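Conserved hypothetical protein TM0937 (Thermotoga maritima, PDB 2ESH) is of unknown function but, as a member of the PadR-like family with a helix-turn-helix fold, is probably a DNA-binding transcriptional regulator. Local coordinates at residues 99-102 / 103-107; 83-86 / 87-90. All coordinates share one frame; numbering follows the deposited sequence.

Contact 1 (99-102 / 103-107); sequences DMKR and RIETL
With CG anti to the carbonyl carbon (chi1 -55°), Glu-105 lays its side chain back over the preceding turn, and its CG comes to 3.2 Å from Lys-101 O. Lys-101 CG stands roughly anti to its own N (chi1 154°), and an aliphatic carbon of Lys-101 passes beside the carboxylate carbon of Glu-105, Lys-101 CG lying 4.3 Å from Glu-105 CD. Their charged ends do not touch: Lys-101 NZ and Glu-105 OE2 are 5.6 Å apart, so any attraction between them is probably diffuse. Ile-104 likewise folds back along the helix, its CG1 resting 3.5 Å from Met-100 O. Beneath these side chains runs the regular i to i+4 ladder of an alpha helix, in which Arg-103, Ile-104, Glu-105 and Thr-106 donate their N-H groups to the carbonyls of Asp-99, Met-100, Lys-101 and Arg-102 in turn. The segment belongs to the long C-terminal helix 84-116, whose inner side here is marked by Met-100, packed on Phe-9 and Trp-12 of helix 8-24. Thr-106 turns its methyl CG2 to Arg-102 O at 3.4 Å, while OG1 bends back to donate to Arg-103 O at 2.7 Å. That carbonyl also accepts Leu-107 N, both donors arriving from the same face of its plane. A valine in place of Thr-106 would probably cost Arg-103 O its hydroxyl donor, leaving it to the Leu-107 amide and a weak bond from the backbone N of the substituted residue. One turn earlier, Arg-102 NH1 forms a salt bridge with Asp-99 OD1 at 3.3 Å, meeting the oxygen from above the carboxylate plane.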
ATOM      1  N   ASP A  99       9.338  -7.889 -10.471  1.00 38.67           N
ATOM      2  CA  ASP A  99      10.766  -8.048 -10.133  1.00 38.62           C
ATOM      3  C   ASP A  99      10.902  -8.944  -8.886  1.00 38.50           C
ATOM      4  O   ASP A  99      11.647  -9.904  -8.865  1.00 37.97           O
ATOM      5  CB  ASP A  99      11.397  -6.676  -9.808  1.00 38.70           C
ATOM      6  CG  ASP A  99      11.638  -5.836 -11.027  1.00 40.50           C
ATOM      7  OD1 ASP A  99      11.411  -6.379 -12.138  1.00 43.66           O
ATOM      8  OD2 ASP A  99      12.036  -4.637 -10.896  1.00 41.08           O
ATOM      9  N   MET A 100      10.146  -8.614  -7.852  1.00 38.30           N
ATOM     10  CA  MET A 100      10.283  -9.269  -6.556  1.00 37.21           C
ATOM     11  C   MET A 100       9.874 -10.680  -6.727  1.00 34.77           C
ATOM     12  O   MET A 100      10.558 -11.540  -6.265  1.00 35.55           O
ATOM     13  CB  MET A 100       9.356  -8.655  -5.489  1.00 36.08           C
ATOM     14  CG  MET A 100       9.730  -7.267  -5.048  1.00 42.29           C
ATOM     15  SD  MET A 100       8.562  -6.766  -3.695  1.00 47.71           S
ATOM     16  CE  MET A 100       8.867  -8.132  -2.566  1.00 22.45           C
ATOM     17  N   LYS A 101       8.785 -10.911  -7.434  1.00 34.69           N
ATOM     18  CA  LYS A 101       8.272 -12.239  -7.575  1.00 37.11           C
ATOM     19  C   LYS A 101       9.252 -13.135  -8.338  1.00 36.73           C
ATOM     20  O   LYS A 101       9.393 -14.298  -8.004  1.00 37.51           O
ATOM     21  CB  LYS A 101       6.814 -12.251  -8.154  1.00 36.89           C
ATOM     22  CG  LYS A 101       6.499 -13.536  -8.877  1.00 39.37           C
ATOM     23  CD  LYS A 101       5.104 -13.605  -9.411  1.00 48.86           C
ATOM     24  CE  LYS A 101       4.910 -12.881 -10.725  1.00 55.24           C
ATOM     25  NZ  LYS A 101       3.683 -13.571 -11.297  1.00 57.61           N
ATOM     26  N   ARG A 102       9.942 -12.588  -9.335  1.00 38.51           N
ATOM     27  CA  ARG A 102      10.919 -13.339 -10.135  1.00 39.75           C
ATOM     28  C   ARG A 102      12.096 -13.658  -9.247  1.00 38.47           C
ATOM     29  O   ARG A 102      12.605 -14.741  -9.220  1.00 38.33           O
ATOM     30  CB  ARG A 102      11.396 -12.501 -11.329  1.00 40.95           C
ATOM     31  CG  ARG A 102      12.166 -13.243 -12.456  1.00 46.13           C
ATOM     32  CD  ARG A 102      12.565 -12.233 -13.628  1.00 51.90           C
ATOM     33  NE  ARG A 102      11.410 -11.342 -13.937  1.00 51.12           N
ATOM     34  CZ  ARG A 102      11.371 -10.007 -13.757  1.00 53.23           C
ATOM     35  NH1 ARG A 102      12.417  -9.301 -13.225  1.00 44.32           N
ATOM     36  NH2 ARG A 102      10.218  -9.390 -14.051  1.00 54.32           N
ATOM     37  N   ARG A 103      12.491 -12.716  -8.428  1.00 38.35           N
ATOM     38  CA  ARG A 103      13.611 -13.001  -7.528  1.00 36.20           C
ATOM     39  C   ARG A 103      13.287 -14.146  -6.501  1.00 35.68           C
ATOM     40  O   ARG A 103      14.121 -15.010  -6.226  1.00 34.96           O
ATOM     41  CB  ARG A 103      13.994 -11.713  -6.855  1.00 34.76           C
ATOM     42  CG  ARG A 103      14.786 -11.908  -5.638  1.00 41.08           C
ATOM     43  CD  ARG A 103      16.168 -12.387  -6.154  1.00 50.49           C
ATOM     44  NE  ARG A 103      17.194 -12.687  -5.185  1.00 53.80           N
ATOM     45  CZ  ARG A 103      18.425 -13.039  -5.584  1.00 61.51           C
ATOM     46  NH1 ARG A 103      18.730 -13.129  -6.883  1.00 58.96           N
ATOM     47  NH2 ARG A 103      19.370 -13.310  -4.708  1.00 60.80           N
ATOM     48  N   ILE A 104      12.050 -14.164  -5.980  1.00 34.28           N
ATOM     49  CA  ILE A 104      11.607 -15.166  -5.011  1.00 32.68           C
ATOM     50  C   ILE A 104      11.647 -16.532  -5.691  1.00 34.75           C
ATOM     51  O   ILE A 104      12.040 -17.545  -5.075  1.00 32.38           O
ATOM     52  CB  ILE A 104      10.151 -14.818  -4.468  1.00 31.28           C
ATOM     53  CG1 ILE A 104      10.222 -13.663  -3.494  1.00 29.55           C
ATOM     54  CG2 ILE A 104       9.490 -16.019  -3.790  1.00 28.87           C
ATOM     55  CD1 ILE A 104       8.805 -12.966  -3.237  1.00 29.55           C
ATOM     56  N   GLU A 105      11.231 -16.569  -6.960  1.00 35.50           N
ATOM     57  CA  GLU A 105      11.204 -17.847  -7.662  1.00 38.30           C
ATOM     58  C   GLU A 105      12.568 -18.338  -7.988  1.00 38.45           C
ATOM     59  O   GLU A 105      12.731 -19.531  -8.095  1.00 38.55           O
ATOM     60  CB  GLU A 105      10.388 -17.807  -8.954  1.00 38.92           C
ATOM     61  CG  GLU A 105       8.968 -17.330  -8.821  1.00 44.68           C
ATOM     62  CD  GLU A 105       8.290 -17.177 -10.246  1.00 53.81           C
ATOM     63  OE1 GLU A 105       8.860 -16.441 -11.174  1.00 54.18           O
ATOM     64  OE2 GLU A 105       7.187 -17.808 -10.390  1.00 50.90           O
ATOM     65  N   THR A 106      13.562 -17.456  -8.147  1.00 39.91           N
ATOM     66  CA  THR A 106      14.928 -17.966  -8.382  1.00 41.39           C
ATOM     67  C   THR A 106      15.455 -18.586  -7.084  1.00 40.06           C
ATOM     68  O   THR A 106      16.092 -19.576  -7.139  1.00 40.92           O
ATOM     69  CB  THR A 106      15.977 -16.918  -8.887  1.00 41.37           C
ATOM     70  OG1 THR A 106      16.109 -15.901  -7.884  1.00 47.52           O
ATOM     71  CG2 THR A 106      15.516 -16.219 -10.138  1.00 41.16           C
ATOM     72  N   LEU A 107      15.166 -18.005  -5.937  1.00 39.57           N
ATOM     73  CA  LEU A 107      15.489 -18.607  -4.634  1.00 40.50           C
ATOM     74  C   LEU A 107      14.772 -19.903  -4.383  1.00 39.32           C
ATOM     75  O   LEU A 107      15.389 -20.836  -3.999  1.00 40.44           O
ATOM     76  CB  LEU A 107      15.000 -17.715  -3.516  1.00 40.21           C
ATOM     77  CG  LEU A 107      15.826 -16.493  -3.366  1.00 44.52           C
ATOM     78  CD1 LEU A 107      15.247 -15.783  -2.042  1.00 48.20           C
ATOM     79  CD2 LEU A 107      17.324 -16.889  -3.246  1.00 42.26           C
TER

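Contact 2 (83-86 / 87-90); sequences TPQG and KLYL
Thr-83 O takes two backbone donors at the start of the helix, Lys-87 N at 3.0 Å across the contact and Gly-86 N at 2.9 Å. Thr-83 is the N-cap: its OG1 accepts a further bond from Gly-86 N at 3.2 Å, bent to 136° at the hydrogen, so this first-turn amide is shared between the hydroxyl and carbonyl oxygens of one residue. The same hydroxyl is hydrogen-bonded to Gly-63 O, which ties the cap to the chain just ahead of strand 65-70. Pro-84 brings no N-H to the first turn, but its carbonyl accepts Leu-88 N; Gln-85 O and Gly-86 O are met by Tyr-89 N and Leu-90 N, both at 2.9 Å. On the outer side, Gln-85 bends at chi2 (-61°), carrying its amide NE2 to 3.6 Å from Leu-88 CD1, a van der Waals contact in which the two side chains cross obliquely. Leu-88 also sets CG over Pro-84 O at 3.5 Å. Toward the body of the domain, Tyr-89 stacks its ring with Phe-64 and touches Leu-19 of helix 8-24; Leu-90 reaches Leu-19 as well, and with Lys-87 packs on Ile-82 at the end of strand 77-82.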
ATOM      1  N   THR A  83      -5.340   9.849  -8.336  1.00 35.30           N
ATOM      2  CA  THR A  83      -5.183  10.664  -9.474  1.00 34.89           C
ATOM      3  C   THR A  83      -4.456   9.855 -10.620  1.00 36.92           C
ATOM      4  O   THR A  83      -3.885   8.830 -10.343  1.00 35.43           O
ATOM      5  CB  THR A  83      -4.293  11.828  -9.131  1.00 35.95           C
ATOM      6  OG1 THR A  83      -2.975  11.308  -8.972  1.00 33.15           O
ATOM      7  CG2 THR A  83      -4.835  12.664  -7.786  1.00 34.43           C
ATOM      8  N   PRO A  84      -4.473  10.362 -11.936  1.00 37.02           N
ATOM      9  CA  PRO A  84      -3.758   9.680 -13.052  1.00 34.62           C
ATOM     10  C   PRO A  84      -2.238   9.578 -12.774  1.00 34.94           C
ATOM     11  O   PRO A  84      -1.564   8.647 -13.211  1.00 35.01           O
ATOM     12  CB  PRO A  84      -4.000  10.607 -14.301  1.00 33.69           C
ATOM     13  CG  PRO A  84      -5.232  11.523 -13.931  1.00 36.74           C
ATOM     14  CD  PRO A  84      -5.189  11.608 -12.359  1.00 35.76           C
ATOM     15  N   GLN A  85      -1.689  10.532 -12.075  1.00 33.92           N
ATOM     16  CA  GLN A  85      -0.300  10.343 -11.590  1.00 35.80           C
ATOM     17  C   GLN A  85      -0.056   9.131 -10.630  1.00 33.86           C
ATOM     18  O   GLN A  85       1.013   8.501 -10.680  1.00 32.73           O
ATOM     19  CB  GLN A  85       0.299  11.619 -11.003  1.00 34.04           C
ATOM     20  CG  GLN A  85       0.358  12.842 -12.066  1.00 40.02           C
ATOM     21  CD  GLN A  85       1.255  12.551 -13.342  1.00 49.29           C
ATOM     22  OE1 GLN A  85       2.489  12.611 -13.248  1.00 47.19           O
ATOM     23  NE2 GLN A  85       0.617  12.254 -14.536  1.00 47.95           N
ATOM     24  N   GLY A  86      -1.076   8.860  -9.805  1.00 33.23           N
ATOM     25  CA  GLY A  86      -1.058   7.928  -8.762  1.00 32.28           C
ATOM     26  C   GLY A  86      -1.164   6.609  -9.418  1.00 34.44           C
ATOM     27  O   GLY A  86      -0.490   5.653  -9.009  1.00 36.08           O
ATOM     28  N   LYS A  87      -1.955   6.545 -10.471  1.00 33.32           N
ATOM     29  CA  LYS A  87      -1.978   5.340 -11.272  1.00 35.12           C
ATOM     30  C   LYS A  87      -0.646   5.011 -11.976  1.00 33.61           C
ATOM     31  O   LYS A  87      -0.275   3.844 -12.061  1.00 34.55           O
ATOM     32  CB  LYS A  87      -3.132   5.327 -12.280  1.00 35.46           C
ATOM     33  CG  LYS A  87      -4.465   5.203 -11.620  1.00 35.36           C
ATOM     34  CD  LYS A  87      -5.521   5.254 -12.712  1.00 43.22           C
ATOM     35  CE  LYS A  87      -6.778   4.378 -12.425  1.00 51.61           C
ATOM     36  NZ  LYS A  87      -7.443   3.758 -13.716  1.00 49.28           N
ATOM     37  N   LEU A  88       0.065   6.018 -12.419  1.00 33.33           N
ATOM     38  CA  LEU A  88       1.437   5.845 -12.991  1.00 33.92           C
ATOM     39  C   LEU A  88       2.446   5.376 -11.940  1.00 33.24           C
ATOM     40  O   LEU A  88       3.301   4.543 -12.192  1.00 34.03           O
ATOM     41  CB  LEU A  88       1.912   7.140 -13.710  1.00 31.82           C
ATOM     42  CG  LEU A  88       1.154   7.440 -15.048  1.00 35.23           C
ATOM     43  CD1 LEU A  88       1.415   8.841 -15.508  1.00 30.65           C
ATOM     44  CD2 LEU A  88       1.643   6.451 -16.183  1.00 30.60           C
ATOM     45  N   TYR A  89       2.304   5.866 -10.724  1.00 34.68           N
ATOM     46  CA  TYR A  89       3.160   5.438  -9.599  1.00 34.37           C
ATOM     47  C   TYR A  89       2.847   4.001  -9.291  1.00 34.63           C
ATOM     48  O   TYR A  89       3.774   3.142  -9.108  1.00 34.76           O
ATOM     49  CB  TYR A  89       2.925   6.325  -8.416  1.00 34.54           C
ATOM     50  CG  TYR A  89       3.764   6.068  -7.215  1.00 35.62           C
ATOM     51  CD1 TYR A  89       5.084   6.557  -7.133  1.00 37.96           C
ATOM     52  CD2 TYR A  89       3.244   5.418  -6.132  1.00 36.64           C
ATOM     53  CE1 TYR A  89       5.837   6.398  -5.980  1.00 41.40           C
ATOM     54  CE2 TYR A  89       4.002   5.247  -4.956  1.00 39.44           C
ATOM     55  CZ  TYR A  89       5.259   5.752  -4.884  1.00 39.33           C
ATOM     56  OH  TYR A  89       5.959   5.561  -3.767  1.00 41.36           O
ATOM     57  N   LEU A  90       1.571   3.682  -9.401  1.00 34.25           N
ATOM     58  CA  LEU A  90       1.146   2.292  -9.247  1.00 35.02           C
ATOM     59  C   LEU A  90       1.684   1.276 -10.245  1.00 35.50           C
ATOM     60  O   LEU A  90       1.941   0.098  -9.867  1.00 36.65           O
ATOM     61  CB  LEU A  90      -0.389   2.213  -9.244  1.00 35.14           C
ATOM     62  CG  LEU A  90      -1.135   1.215  -8.331  1.00 36.85           C
ATOM     63  CD1 LEU A  90      -0.642   1.048  -6.891  1.00 35.64           C
ATOM     64  CD2 LEU A  90      -2.597   1.517  -8.315  1.00 35.53           C
TER

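Overall arrangement
Both contacts lie on helix 84-116, with contact 2 at its start and contact 1 farther along. Their centres are about 25 Å apart and their nearest atoms about 11 Å, so the intervening helix connects them without direct touch. Contact 2 follows directly on the two-stranded antiparallel sheet; its Thr-83 side chain is about 9 Å from a bound calcium ion. Contact 1 sits farther out: its centre lies about 20 Å from that of the chain, the centre of contact 2 about 13 Å. Helix 8-24 is their common neighbour, met through Leu-19 at 83-90 and through Phe-9 and Trp-12 at 99-107.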